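Local coordinates for protein putative HTH-type transcriptional regulator PH0061 (Pyrococcus horikoshii, PDB 2DBB) that probably binds specific DNA sequences through a helix-turn-helix motif and regulates transcription, as a member of the AsnC family, at the interface of chains A and B. Coordinates in Å, arbitrary orientation; residue numbers count along the deposited sequence, not the author numbering. Chains: chain A/B, Putative HTH-type transcriptional regulator PH0061.

Contact 1: the interface of chains A and B. Residues chain A 60, 145, 147-149; chain B 54-55, 96-97.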
loop_
_atom_site.group_PDB
_atom_site.type_symbol
_atom_site.label_atom_id
_atom_site.label_comp_id
_atom_site.label_asym_id
_atom_site.label_seq_id
_atom_site.Cartn_x
_atom_site.Cartn_y
_atom_site.Cartn_z
ATOM N N PRO A 60 1.537 0.678 -9.231
ATOM C CA PRO A 60 2.439 0.289 -10.318
ATOM C C PRO A 60 3.141 -1.028 -10.006
ATOM O O PRO A 60 3.123 -1.493 -8.869
ATOM C CB PRO A 60 3.419 1.451 -10.366
ATOM C CG PRO A 60 3.575 1.768 -8.918
ATOM C CD PRO A 60 2.153 1.719 -8.388
ATOM N N VAL A 145 5.960 -9.620 -4.931
ATOM C CA VAL A 145 4.675 -9.064 -4.523
ATOM C C VAL A 145 3.612 -9.896 -5.237
ATOM O O VAL A 145 3.471 -9.817 -6.458
ATOM C CB VAL A 145 4.548 -7.593 -4.960
ATOM C CG1 VAL A 145 3.192 -7.032 -4.546
ATOM C CG2 VAL A 145 5.684 -6.783 -4.349
ATOM N N LYS A 147 0.310 -9.859 -4.321
ATOM C CA LYS A 147 -0.938 -9.121 -4.304
ATOM C C LYS A 147 -0.674 -7.789 -3.628
ATOM O O LYS A 147 0.023 -7.728 -2.610
ATOM C CB LYS A 147 -2.015 -9.888 -3.526
ATOM C CG LYS A 147 -3.368 -9.212 -3.550
ATOM C CD LYS A 147 -4.399 -9.922 -2.695
ATOM C CE LYS A 147 -5.785 -9.325 -2.932
ATOM N NZ LYS A 147 -6.830 -10.027 -2.144
ATOM N N PHE A 148 -1.215 -6.720 -4.197
ATOM C CA PHE A 148 -1.028 -5.401 -3.608
ATOM C C PHE A 148 -2.213 -4.511 -3.952
ATOM O O PHE A 148 -2.382 -4.108 -5.099
ATOM C CB PHE A 148 0.263 -4.758 -4.118
ATOM C CG PHE A 148 0.809 -3.691 -3.206
ATOM C CD1 PHE A 148 1.750 -4.007 -2.230
ATOM C CD2 PHE A 148 0.370 -2.376 -3.310
ATOM C CE1 PHE A 148 2.250 -3.023 -1.366
ATOM C CE2 PHE A 148 0.862 -1.387 -2.451
ATOM C CZ PHE A 148 1.805 -1.716 -1.477
ATOM N N GLU A 149 -3.031 -4.221 -2.946
ATOM C CA GLU A 149 -4.204 -3.372 -3.102
ATOM C C GLU A 149 -4.305 -2.461 -1.890
ATOM O O GLU A 149 -3.692 -2.730 -0.857
ATOM C CB GLU A 149 -5.470 -4.226 -3.183
ATOM C CG GLU A 149 -5.499 -5.185 -4.354
ATOM C CD GLU A 149 -6.742 -6.047 -4.366
ATOM O OE1 GLU A 149 -6.898 -6.846 -5.314
ATOM O OE2 GLU A 149 -7.561 -5.929 -3.426
ATOM N N ARG B 54 -0.703 -1.062 -12.842
ATOM C CA ARG B 54 -1.655 -2.143 -12.659
ATOM C C ARG B 54 -3.052 -1.705 -12.261
ATOM O O ARG B 54 -4.033 -2.388 -12.568
ATOM C CB ARG B 54 -1.119 -3.112 -11.607
ATOM C CG ARG B 54 0.151 -3.846 -12.018
ATOM C CD ARG B 54 0.917 -4.326 -10.795
ATOM N NE ARG B 54 0.010 -4.669 -9.703
ATOM C CZ ARG B 54 0.395 -5.038 -8.486
ATOM N NH1 ARG B 54 -0.518 -5.321 -7.564
ATOM N NH2 ARG B 54 1.686 -5.131 -8.190
ATOM N N LYS B 55 -3.152 -0.566 -11.589
ATOM C CA LYS B 55 -4.449 -0.112 -11.125
ATOM C C LYS B 55 -4.484 1.384 -10.828
ATOM O O LYS B 55 -3.462 1.994 -10.509
ATOM C CB LYS B 55 -4.793 -0.907 -9.862
ATOM C CG LYS B 55 -6.158 -0.680 -9.265
ATOM C CD LYS B 55 -6.309 -1.562 -8.035
ATOM C CE LYS B 55 -7.734 -1.599 -7.536
ATOM N NZ LYS B 55 -7.849 -2.462 -6.326
ATOM N N LYS B 96 -5.318 -7.419 1.764
ATOM C CA LYS B 96 -4.898 -6.367 0.834
ATOM C C LYS B 96 -3.557 -6.565 0.131
ATOM O O LYS B 96 -3.368 -6.107 -1.001
ATOM C CB LYS B 96 -4.915 -5.012 1.553
ATOM C CG LYS B 96 -6.289 -4.659 2.131
ATOM C CD LYS B 96 -7.383 -4.935 1.109
ATOM C CE LYS B 96 -8.763 -4.628 1.650
ATOM N NZ LYS B 96 -9.805 -4.988 0.644
ATOM N N SER B 97 -2.615 -7.220 0.795
ATOM C CA SER B 97 -1.328 -7.465 0.166
ATOM C C SER B 97 -0.705 -8.743 0.678
ATOM O O SER B 97 -0.945 -9.163 1.812
ATOM C CB SER B 97 -0.358 -6.293 0.378
ATOM O OG SER B 97 0.143 -6.238 1.697
#
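A:Glu149 and B:Lys96 meet through their backbones: the amide N of A:Glu149 donates to the carbonyl O of B:Lys96 at 2.7 Å, a hydrogen bond bent to 137° at the hydrogen. It accompanies an antiparallel bridge between A:Phe148 and B:Ser97, by which the C-terminal end of one subunit runs beside strand 95-102 of the other. A small serine suits this place: its CB lies 4.1 Å from CD1 at the rim of the A:Phe148 ring, and a larger residue would probably crowd the paired backbones. On the other flank B:Arg54 reaches in from strand 53-60. Its chain bends at chi3 (32°), and NH1 comes 3.3 Å from the carbonyl O of A:Phe148, a polar approach rather than a defined bond, with CB of that residue also near. The N of A:Phe148 lies in plane at the guanidinium's edge, without a bond. The aliphatic CD of B:Arg54 passes A:Pro60, whose carbonyl O is 4.0 Å from NH2. An alanine in place of B:Arg54 would probably leave the A:Phe148 carbonyl without its cationic neighbour and open a gap beside A:Pro60. Further out, A:Glu149 extends its carboxylate between two lysines, an acidic residue suited to a basic rim; the attraction is likely to be long-range, as no salt bridge forms. OE2 of A:Glu149 lies 4.5 Å from NZ of B:Lys55 and 4.7 Å from NZ of B:Lys96.

Contact 2: the interface of chains A and B. Residues chain A 73, 103-105, 108; chain B 73, 104-105, 138, 140.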
loop_
_atom_site.group_PDB
_atom_site.type_symbol
_atom_site.label_atom_id
_atom_site.label_comp_id
_atom_site.label_asym_id
_atom_site.label_seq_id
_atom_site.Cartn_x
_atom_site.Cartn_y
_atom_site.Cartn_z
ATOM N N LEU A 73 10.982 -4.233 10.581
ATOM C CA LEU A 73 10.207 -4.476 11.791
ATOM C C LEU A 73 11.015 -3.935 12.955
ATOM O O LEU A 73 12.175 -4.304 13.140
ATOM C CB LEU A 73 9.960 -5.975 11.983
ATOM C CG LEU A 73 9.383 -6.671 10.744
ATOM C CD1 LEU A 73 9.322 -8.170 10.982
ATOM C CD2 LEU A 73 8.004 -6.104 10.433
ATOM N N GLY A 103 2.015 -5.568 19.344
ATOM C CA GLY A 103 2.371 -6.965 19.200
ATOM C C GLY A 103 3.859 -7.142 19.406
ATOM O O GLY A 103 4.463 -6.403 20.179
ATOM N N ARG A 104 4.452 -8.111 18.717
ATOM C CA ARG A 104 5.881 -8.377 18.837
ATOM C C ARG A 104 6.736 -7.188 18.367
ATOM O O ARG A 104 7.864 -7.002 18.827
ATOM C CB ARG A 104 6.244 -9.628 18.031
ATOM C CG ARG A 104 7.703 -10.028 18.131
ATOM C CD ARG A 104 8.043 -10.537 19.518
ATOM N NE ARG A 104 9.453 -10.909 19.622
ATOM C CZ ARG A 104 10.457 -10.037 19.608
ATOM N NH1 ARG A 104 10.209 -8.733 19.499
ATOM N NH2 ARG A 104 11.710 -10.465 19.688
ATOM N N TYR A 105 6.205 -6.404 17.433
ATOM C CA TYR A 105 6.908 -5.226 16.930
ATOM C C TYR A 105 5.930 -4.058 17.016
ATOM O O TYR A 105 4.734 -4.229 16.767
ATOM C CB TYR A 105 7.343 -5.443 15.478
ATOM C CG TYR A 105 8.230 -6.654 15.295
ATOM C CD1 TYR A 105 9.584 -6.606 15.622
ATOM C CD2 TYR A 105 7.702 -7.865 14.841
ATOM C CE1 TYR A 105 10.396 -7.733 15.505
ATOM C CE2 TYR A 105 8.501 -8.995 14.723
ATOM C CZ TYR A 105 9.844 -8.922 15.057
ATOM O OH TYR A 105 10.632 -10.041 14.959
ATOM N N ILE A 108 6.333 -0.690 12.025
ATOM C CA ILE A 108 6.524 -1.388 10.775
ATOM C C ILE A 108 6.728 -0.335 9.695
ATOM O O ILE A 108 5.943 0.611 9.562
ATOM C CB ILE A 108 5.320 -2.298 10.459
ATOM C CG1 ILE A 108 5.188 -3.345 11.573
ATOM C CG2 ILE A 108 5.520 -2.995 9.124
ATOM C CD1 ILE A 108 4.081 -4.363 11.359
ATOM N N LEU B 73 2.787 -11.646 9.980
ATOM C CA LEU B 73 4.136 -12.072 9.643
ATOM C C LEU B 73 4.165 -13.593 9.742
ATOM O O LEU B 73 3.878 -14.166 10.795
ATOM C CB LEU B 73 5.120 -11.447 10.635
ATOM C CG LEU B 73 4.950 -9.930 10.818
ATOM C CD1 LEU B 73 5.735 -9.468 12.037
ATOM C CD2 LEU B 73 5.415 -9.206 9.566
ATOM N N ARG B 104 13.527 -12.946 8.673
ATOM C CA ARG B 104 12.878 -13.692 9.746
ATOM C C ARG B 104 11.508 -14.261 9.376
ATOM O O ARG B 104 11.096 -15.285 9.918
ATOM C CB ARG B 104 12.750 -12.842 11.013
ATOM C CG ARG B 104 12.101 -13.618 12.157
ATOM C CD ARG B 104 12.018 -12.858 13.474
ATOM N NE ARG B 104 13.185 -13.091 14.319
ATOM C CZ ARG B 104 13.196 -12.917 15.637
ATOM N NH1 ARG B 104 12.098 -12.510 16.264
ATOM N NH2 ARG B 104 14.302 -13.149 16.331
ATOM N N TYR B 105 10.800 -13.596 8.470
ATOM C CA TYR B 105 9.487 -14.058 8.029
ATOM C C TYR B 105 9.496 -14.094 6.505
ATOM O O TYR B 105 9.923 -13.130 5.862
ATOM C CB TYR B 105 8.401 -13.105 8.530
ATOM C CG TYR B 105 8.409 -12.940 10.029
ATOM C CD1 TYR B 105 7.841 -13.904 10.858
ATOM C CD2 TYR B 105 9.016 -11.831 10.625
ATOM C CE1 TYR B 105 7.874 -13.768 12.242
ATOM C CE2 TYR B 105 9.059 -11.690 12.009
ATOM C CZ TYR B 105 8.488 -12.662 12.807
ATOM O OH TYR B 105 8.530 -12.539 14.174
ATOM N N GLU B 138 2.929 -14.122 13.485
ATOM C CA GLU B 138 2.844 -12.953 14.355
ATOM C C GLU B 138 1.813 -11.998 13.783
ATOM O O GLU B 138 1.887 -11.636 12.614
ATOM C CB GLU B 138 4.183 -12.218 14.417
ATOM C CG GLU B 138 5.302 -12.946 15.114
ATOM C CD GLU B 138 5.033 -13.147 16.588
ATOM O OE1 GLU B 138 4.163 -12.437 17.151
ATOM O OE2 GLU B 138 5.708 -14.013 17.186
ATOM N N ILE B 140 0.283 -8.269 14.001
ATOM C CA ILE B 140 0.526 -6.927 14.527
ATOM C C ILE B 140 -0.696 -6.067 14.232
ATOM O O ILE B 140 -1.038 -5.850 13.071
ATOM C CB ILE B 140 1.738 -6.238 13.854
ATOM C CG1 ILE B 140 2.971 -7.146 13.898
ATOM C CG2 ILE B 140 2.018 -4.907 14.550
ATOM C CD1 ILE B 140 3.422 -7.503 15.297
HETATM O O HOH W 1 2.579 -10.185 17.800
#
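A:Tyr105 and B:Tyr105 point at each other tip to tip in a side-chain packing patch of the two-fold dimer interface, each presenting its phenol oxygen in plane at the edge of the other ring. Their OH atoms are 3.4 Å apart, a weak hydrogen bond whose direction is not settled. Tyrosine suits this meeting because its ring packs against carbon while its tip remains polar. The A:Tyr105 ring is sandwiched between CG of A:Arg104 and CB of A:Leu73, and likewise in chain B, which should restrict its rotation. Across the interface CD1 of A:Leu73 touches CE2 of B:Tyr105 at 3.7 Å, and B:Leu73 approaches A:Tyr105 in the same oblique way. The two leucines themselves meet tip to tip through their methyls. B:Arg104, bent at chi3 (-91°), brings NH1 to OH of A:Tyr105 in a weak bond of 3.2 Å, its guanidinium turned 65° from the ring. A phenylalanine in place of A:Tyr105 would probably leave B:Arg104 NH1 and the facing tyrosine hydroxyl without this polar mate. The branched B:Ile140 packs with CG2 3.8 Å from CD1 of A:Ile108. A water lies 2.9 Å from the backbone N of A:Arg104 and 2.8 Å from the carboxylate OE1 of B:Glu138.

Contact 3: the interface of chains A and B. Residues chain A 99-102; chain B 141-144.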
loop_
_atom_site.group_PDB
_atom_site.type_symbol
_atom_site.label_atom_id
_atom_site.label_comp_id
_atom_site.label_asym_id
_atom_site.label_seq_id
_atom_site.Cartn_x
_atom_site.Cartn_y
_atom_site.Cartn_z
ATOM N N GLU A 99 3.984 2.695 10.311
ATOM C CA GLU A 99 2.830 2.384 11.118
ATOM C C GLU A 99 3.221 2.018 12.528
ATOM O O GLU A 99 4.251 1.380 12.758
ATOM C CB GLU A 99 2.060 1.226 10.480
ATOM C CG GLU A 99 1.435 1.567 9.133
ATOM C CD GLU A 99 1.010 0.329 8.364
ATOM O OE1 GLU A 99 1.900 -0.437 7.923
ATOM O OE2 GLU A 99 -0.210 0.116 8.205
ATOM N N LYS A 100 2.401 2.446 13.477
ATOM C CA LYS A 100 2.640 2.113 14.873
ATOM C C LYS A 100 1.792 0.871 15.079
ATOM O O LYS A 100 0.659 0.817 14.609
ATOM C CB LYS A 100 2.162 3.230 15.803
ATOM C CG LYS A 100 2.468 2.957 17.276
ATOM C CD LYS A 100 2.092 4.129 18.183
ATOM C CE LYS A 100 2.896 5.380 17.844
ATOM N NZ LYS A 100 2.577 6.520 18.752
ATOM N N GLY A 101 2.331 -0.127 15.765
ATOM C CA GLY A 101 1.565 -1.342 15.966
ATOM C C GLY A 101 1.615 -1.912 17.365
ATOM O O GLY A 101 2.398 -1.464 18.195
ATOM N N VAL A 102 0.769 -2.907 17.611
ATOM C CA VAL A 102 0.699 -3.580 18.899
ATOM C C VAL A 102 0.977 -5.068 18.688
ATOM O O VAL A 102 0.258 -5.749 17.953
ATOM C CB VAL A 102 -0.693 -3.437 19.533
ATOM C CG1 VAL A 102 -0.669 -3.987 20.956
ATOM C CG2 VAL A 102 -1.125 -1.980 19.516
ATOM N N LEU B 141 -1.367 -5.594 15.277
ATOM C CA LEU B 141 -2.528 -4.732 15.089
ATOM C C LEU B 141 -1.992 -3.314 14.872
ATOM O O LEU B 141 -1.145 -2.847 15.634
ATOM C CB LEU B 141 -3.429 -4.780 16.326
ATOM C CG LEU B 141 -3.863 -6.188 16.760
ATOM C CD1 LEU B 141 -4.801 -6.096 17.954
ATOM C CD2 LEU B 141 -4.546 -6.898 15.597
ATOM N N ILE B 142 -2.458 -2.636 13.828
ATOM C CA ILE B 142 -1.973 -1.282 13.554
ATOM C C ILE B 142 -2.824 -0.222 14.238
ATOM O O ILE B 142 -3.956 0.023 13.840
ATOM C CB ILE B 142 -1.929 -0.996 12.038
ATOM C CG1 ILE B 142 -1.060 -2.051 11.335
ATOM C CG2 ILE B 142 -1.343 0.398 11.783
ATOM C CD1 ILE B 142 0.378 -2.128 11.866
ATOM N N SER B 143 -2.269 0.408 15.267
ATOM C CA SER B 143 -2.993 1.432 16.007
ATOM C C SER B 143 -2.915 2.787 15.319
ATOM O O SER B 143 -3.794 3.631 15.497
ATOM C CB SER B 143 -2.447 1.539 17.427
ATOM O OG SER B 143 -1.050 1.771 17.411
ATOM N N GLU B 144 -1.872 2.998 14.524
ATOM C CA GLU B 144 -1.725 4.267 13.824
ATOM C C GLU B 144 -0.988 4.155 12.498
ATOM O O GLU B 144 0.047 3.498 12.406
ATOM C CB GLU B 144 -0.969 5.276 14.696
ATOM C CG GLU B 144 -1.648 5.643 16.004
ATOM C CD GLU B 144 -0.717 6.391 16.949
ATOM O OE1 GLU B 144 -0.110 7.399 16.520
ATOM O OE2 GLU B 144 -0.595 5.969 18.121
#
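An antiparallel strand pairing, interrupted at B:Ser143, joins the subunits here, linking A:Lys100 to A:Val102 with B:Leu141 to B:Glu144 and so tying the two chains of the assembly together. A:Val102 and B:Leu141 exchange a reciprocal pair of bonds: A:Val102 N donates to B:Leu141 O at 2.8 Å, and B:Leu141 N returns one to A:Val102 O at 3.1 Å. At the other end A:Lys100 N donates to B:Glu144 O at 2.8 Å. The carbonyl O of A:Lys100 receives weaker bonds from the N of B:Ser143, the N of B:Glu144 and the hydroxyl OG of B:Ser143. Serine fits this irregular step because its short hydroxyl, with OG set between the backbone N and the carbonyl carbon (chi1 55°), can add that weak bond. A:Gly101 brings no side chain to the central bridge with B:Ile142. The charged chains of A:Lys100 and B:Glu144 lie alongside and point the same way; the lysine bends at chi3 (-62°), and its NZ forms a rather long salt bridge of 3.3 Å with OE2 of the carboxylate. The lysine's methylenes run beside the carboxylate as well. Separately, A:Glu99 lays its CB 3.7 Å from CG2 of B:Ile142, the two side chains crossing at about a right angle. In the fold, strand 95-102 of chain A pairs with the end of B strand 136-142 and the start of B strand 144-148, spanning the break at B:Ser143.

Contact 4: the interface of chains A and B. Residues chain A 18, 22-24, 26, 56; chain B 22-23, 57-58.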
loop_
_atom_site.group_PDB
_atom_site.type_symbol
_atom_site.label_atom_id
_atom_site.label_comp_id
_atom_site.label_asym_id
_atom_site.label_seq_id
_atom_site.Cartn_x
_atom_site.Cartn_y
_atom_site.Cartn_z
ATOM N N LEU A 18 -14.170 3.885 -6.467
ATOM C CA LEU A 18 -12.949 4.624 -6.752
ATOM C C LEU A 18 -11.698 3.811 -6.398
ATOM O O LEU A 18 -10.635 4.010 -6.986
ATOM C CB LEU A 18 -12.959 5.962 -5.999
ATOM C CG LEU A 18 -13.978 6.998 -6.503
ATOM C CD1 LEU A 18 -14.067 8.160 -5.532
ATOM C CD2 LEU A 18 -13.571 7.497 -7.875
ATOM N N SER A 22 -10.074 4.711 -9.993
ATOM C CA SER A 22 -10.153 6.107 -9.588
ATOM C C SER A 22 -10.272 7.103 -10.738
ATOM O O SER A 22 -10.425 8.295 -10.487
ATOM C CB SER A 22 -8.938 6.474 -8.729
ATOM O OG SER A 22 -7.771 6.569 -9.528
ATOM N N ARG A 23 -10.190 6.633 -11.983
ATOM C CA ARG A 23 -10.305 7.531 -13.131
ATOM C C ARG A 23 -11.703 7.545 -13.740
ATOM O O ARG A 23 -11.889 8.038 -14.853
ATOM C CB ARG A 23 -9.297 7.170 -14.235
ATOM C CG ARG A 23 -7.867 7.612 -13.970
ATOM C CD ARG A 23 -6.957 7.330 -15.176
ATOM N NE ARG A 23 -7.145 8.268 -16.284
ATOM C CZ ARG A 23 -6.658 9.507 -16.311
ATOM N NH1 ARG A 23 -5.948 9.975 -15.290
ATOM N NH2 ARG A 23 -6.868 10.278 -17.368
ATOM N N LEU A 24 -12.682 6.994 -13.028
ATOM C CA LEU A 24 -14.050 6.985 -13.534
ATOM C C LEU A 24 -14.582 8.405 -13.620
ATOM O O LEU A 24 -14.380 9.213 -12.711
ATOM C CB LEU A 24 -14.963 6.152 -12.628
ATOM C CG LEU A 24 -14.874 4.635 -12.825
ATOM C CD1 LEU A 24 -15.727 3.920 -11.802
ATOM C CD2 LEU A 24 -15.330 4.286 -14.232
ATOM N N TYR A 26 -17.351 11.396 -13.598
ATOM C CA TYR A 26 -18.498 11.628 -12.726
ATOM C C TYR A 26 -19.753 11.060 -13.384
ATOM O O TYR A 26 -20.682 10.624 -12.707
ATOM C CB TYR A 26 -18.682 13.124 -12.467
ATOM C CG TYR A 26 -17.671 13.726 -11.514
ATOM C CD1 TYR A 26 -16.842 12.914 -10.740
ATOM C CD2 TYR A 26 -17.567 15.108 -11.360
ATOM C CE1 TYR A 26 -15.936 13.460 -9.836
ATOM C CE2 TYR A 26 -16.664 15.666 -10.457
ATOM C CZ TYR A 26 -15.852 14.834 -9.699
ATOM O OH TYR A 26 -14.960 15.373 -8.803
ATOM N N PHE A 56 -5.600 10.336 -4.940
ATOM C CA PHE A 56 -5.970 9.569 -6.119
ATOM C C PHE A 56 -4.603 9.153 -6.634
ATOM O O PHE A 56 -3.815 9.996 -7.068
ATOM C CB PHE A 56 -6.694 10.458 -7.128
ATOM C CG PHE A 56 -8.088 10.827 -6.707
ATOM C CD1 PHE A 56 -9.129 9.910 -6.834
ATOM C CD2 PHE A 56 -8.351 12.067 -6.129
ATOM C CE1 PHE A 56 -10.417 10.222 -6.389
ATOM C CE2 PHE A 56 -9.633 12.390 -5.679
ATOM C CZ PHE A 56 -10.669 11.468 -5.807
ATOM N N SER B 22 -3.993 10.544 -9.806
ATOM C CA SER B 22 -4.362 9.643 -10.878
ATOM C C SER B 22 -5.532 10.108 -11.737
ATOM O O SER B 22 -5.896 9.421 -12.692
ATOM C CB SER B 22 -4.681 8.263 -10.300
ATOM O OG SER B 22 -5.834 8.322 -9.477
ATOM N N ARG B 23 -6.131 11.253 -11.411
ATOM C CA ARG B 23 -7.266 11.742 -12.198
ATOM C C ARG B 23 -6.915 12.855 -13.178
ATOM O O ARG B 23 -7.796 13.419 -13.819
ATOM C CB ARG B 23 -8.413 12.207 -11.286
ATOM C CG ARG B 23 -9.113 11.081 -10.543
ATOM C CD ARG B 23 -10.356 11.583 -9.802
ATOM N NE ARG B 23 -11.404 12.028 -10.719
ATOM C CZ ARG B 23 -12.298 11.228 -11.295
ATOM N NH1 ARG B 23 -12.291 9.922 -11.054
ATOM N NH2 ARG B 23 -13.201 11.736 -12.125
ATOM N N THR B 57 -6.235 3.625 -8.278
ATOM C CA THR B 57 -6.984 3.524 -7.035
ATOM C C THR B 57 -6.855 4.776 -6.162
ATOM O O THR B 57 -6.442 5.837 -6.638
ATOM C CB THR B 57 -6.523 2.262 -6.252
ATOM O OG1 THR B 57 -7.383 2.035 -5.129
ATOM C CG2 THR B 57 -5.092 2.427 -5.773
ATOM N N ILE B 58 -7.222 4.653 -4.889
ATOM C CA ILE B 58 -7.150 5.778 -3.963
ATOM C C ILE B 58 -6.511 5.388 -2.641
ATOM O O ILE B 58 -6.439 4.207 -2.298
ATOM C CB ILE B 58 -8.555 6.328 -3.626
ATOM C CG1 ILE B 58 -9.404 5.223 -2.985
ATOM C CG2 ILE B 58 -9.230 6.857 -4.881
ATOM C CD1 ILE B 58 -10.742 5.704 -2.436
#
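Polar bonds form one part of this meeting of the winged helix-turn-helix domains of the AsnC-type regulator, where the turn after helix 9-20 faces its symmetry mate. The hydroxyls of A:Ser22 and B:Ser22 bond to each other at 2.6 Å, small groups that allow a close approach at the two-fold. B:Ser22 N also donates to the carbonyl O of A:Phe56 at 2.8 Å, from well above the carbonyl plane.

Guanidinium bonds follow. B:Arg23, bent at chi3 (67°), turns its end onto A:Leu24 O and holds it with NH1 and NH2, both at 2.8 Å and with the oxygen in the guanidinium plane. NH1 also reaches A:Ser22 O at 2.5 Å; this oxygen lies out of the guanidinium plane, and the donor comes from above the carbonyl plane. Arginine suits the place because its several N-H groups can serve neighbouring backbone carbonyls at once. In exchange A:Arg23 NH1 donates to B:Ser22 O at 2.7 Å. CE1 at the rim of A:Tyr26, on helix 26-32, lies 4.0 Å from NH2 of B:Arg23, the planes nearly parallel but the groups offset, without a stack.

Apolar packing uses the stem of the same arginine. CD of B:Arg23 sits over one face of the A:Phe56 ring, 3.7 Å from the centroid, a CH-pi contact for which a flat aromatic is apt. B:Ile58 runs alongside this ring and puts its CG2 3.6 Å from CD1 of A:Phe56, their backbones paired in an antiparallel bridge. The same methyl touches CB of A:Leu18.

Measured between the centres of their C-alpha atoms, contact 2 and contact 3 are about 11 Å apart, and both draw on B strand 136-142. Contact 1 lies about 21 Å from each and shares strand 95-102 with contact 3, in the opposite chain. By the same measure contact 4 is about 16 Å from contact 1 and about 32 Å from contact 2; strand 53-60 takes part in both contact 1 and contact 4. The dimer is thus joined near the predicted helix-turn-helix motifs and again through strands 95-102 and 136-142, with contact 1 between. Such two-fold pairing would probably hold both motifs in a set relation.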